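Local coordinates for protein azurocidin (Homo sapiens, PDB 1A7S) that is a heparin-binding serine protease homologue of neutrophil granules that kills many Gram-negative bacteria and attracts monocytes and fibroblasts, at residues Asp211-Asp214 against Gly215-Asn219. Sequence-based numbering, arbitrary orientation.
Sequences DWID and GVLNN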
loop_
_atom_site.group_PDB
_atom_site.type_symbol
_atom_site.label_atom_id
_atom_site.label_comp_id
_atom_site.label_asym_id
_atom_site.label_seq_id
_atom_site.Cartn_x
_atom_site.Cartn_y
_atom_site.Cartn_z
ATOM N N ASP A 211 6.054 5.358 -15.586
ATOM C CA ASP A 211 7.054 6.294 -16.092
ATOM C C ASP A 211 7.237 7.444 -15.092
ATOM O O ASP A 211 8.375 7.910 -14.865
ATOM C CB ASP A 211 6.639 6.863 -17.457
ATOM C CG ASP A 211 6.654 5.851 -18.586
ATOM O OD1 ASP A 211 7.127 4.729 -18.427
ATOM O OD2 ASP A 211 6.207 6.283 -19.690
ATOM N N TRP A 212 6.136 7.935 -14.517
ATOM C CA TRP A 212 6.285 9.020 -13.516
ATOM C C TRP A 212 7.031 8.563 -12.293
ATOM O O TRP A 212 7.944 9.234 -11.807
ATOM C CB TRP A 212 4.883 9.575 -13.177
ATOM C CG TRP A 212 4.996 10.603 -12.056
ATOM C CD1 TRP A 212 5.253 11.899 -12.146
ATOM C CD2 TRP A 212 4.848 10.306 -10.660
ATOM N NE1 TRP A 212 5.332 12.500 -10.947
ATOM C CE2 TRP A 212 5.061 11.529 -9.988
ATOM C CE3 TRP A 212 4.550 9.167 -9.934
ATOM C CZ2 TRP A 212 4.988 11.655 -8.606
ATOM C CZ3 TRP A 212 4.496 9.288 -8.532
ATOM C CH2 TRP A 212 4.750 10.522 -7.916
ATOM N N ILE A 213 6.728 7.359 -11.804
ATOM C CA ILE A 213 7.447 6.760 -10.678
ATOM C C ILE A 213 8.940 6.682 -10.976
ATOM O O ILE A 213 9.793 7.050 -10.178
ATOM C CB ILE A 213 6.851 5.365 -10.366
ATOM C CG1 ILE A 213 5.471 5.439 -9.724
ATOM C CG2 ILE A 213 7.812 4.584 -9.440
ATOM C CD1 ILE A 213 4.705 4.169 -9.607
ATOM N N ASP A 214 9.266 6.187 -12.197
ATOM C CA ASP A 214 10.689 6.066 -12.561
ATOM C C ASP A 214 11.368 7.425 -12.532
ATOM O O ASP A 214 12.558 7.529 -12.160
ATOM C CB ASP A 214 10.819 5.461 -13.942
ATOM C CG ASP A 214 10.547 3.989 -14.006
ATOM O OD1 ASP A 214 10.326 3.345 -12.964
ATOM O OD2 ASP A 214 10.535 3.494 -15.159
ATOM N N GLY A 215 10.674 8.475 -12.923
ATOM C CA GLY A 215 11.277 9.811 -12.868
ATOM C C GLY A 215 11.668 10.166 -11.418
ATOM O O GLY A 215 12.749 10.656 -11.160
ATOM N N VAL A 216 10.719 9.890 -10.505
ATOM C CA VAL A 216 11.044 10.166 -9.094
ATOM C C VAL A 216 12.201 9.368 -8.598
ATOM O O VAL A 216 13.135 9.875 -7.959
ATOM C CB VAL A 216 9.808 9.991 -8.205
ATOM C CG1 VAL A 216 10.152 10.126 -6.738
ATOM C CG2 VAL A 216 8.701 10.955 -8.605
ATOM N N LEU A 217 12.206 8.072 -8.876
ATOM C CA LEU A 217 13.206 7.138 -8.396
ATOM C C LEU A 217 14.626 7.469 -8.874
ATOM O O LEU A 217 15.585 7.252 -8.179
ATOM C CB LEU A 217 12.932 5.688 -8.770
ATOM C CG LEU A 217 11.676 5.024 -8.305
ATOM C CD1 LEU A 217 11.490 3.622 -8.656
ATOM C CD2 LEU A 217 11.376 5.326 -6.890
ATOM N N ASN A 218 14.675 7.966 -10.115
ATOM C CA ASN A 218 15.957 8.257 -10.769
ATOM C C ASN A 218 16.398 9.694 -10.484
ATOM O O ASN A 218 17.511 10.070 -10.943
ATOM C CB ASN A 218 15.836 8.059 -12.260
ATOM C CG ASN A 218 15.859 6.585 -12.644
ATOM O OD1 ASN A 218 14.869 5.967 -13.120
ATOM N ND2 ASN A 218 17.083 6.051 -12.492
ATOM N N ASN A 219 15.598 10.481 -9.833
ATOM C CA ASN A 219 15.933 11.900 -9.486
ATOM C C ASN A 219 15.691 12.174 -8.037
ATOM O O ASN A 219 14.875 13.057 -7.687
ATOM C CB ASN A 219 15.160 12.843 -10.403
ATOM C CG ASN A 219 15.583 12.662 -11.833
ATOM O OD1 ASN A 219 16.616 13.270 -12.249
ATOM N ND2 ASN A 219 14.872 11.859 -12.602
#
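The backbone N-H of Gly215 bonds to Asp211 O (N to O 3.1 Å), the first of four consecutive i to i+4 bonds of this helix. Val216 follows, its N bound to Trp212 O, and its CG2 lies over one face of the Trp212 indole, 4.0 Å from the centroid of the six-membered ring, in a CH-pi contact displaced toward the rim. A Trp212 chi1 of 175° sets the indole beside its own carbonyl carbon, where CZ2, CE2 and CH2 meet this methyl. Leu217 N meets Ile213 O at 2.9 Å in a nearly straight bond (N-H...O 166°), while the two side chains run alongside each other, Leu217 CD1 resting 3.9 Å from Ile213 CG2. Asn218 N closes the series on Asp214 O; the Asp214 carboxylate, through OD1, forms a salt bridge with Arg210 NE. Asn219 has left helical geometry, and its ND2 reaches back to a lone pair of Gly215 O at 2.8 Å, tying the chain to the preceding turn. This is the C-terminal helix of the chymotrypsin fold, lying on the N-terminal barrel: Trp212, Ile213 and Val216 pack on Leu92 of strand 91-95, and Val216 and Leu217 on Phe35 of strand 35-38.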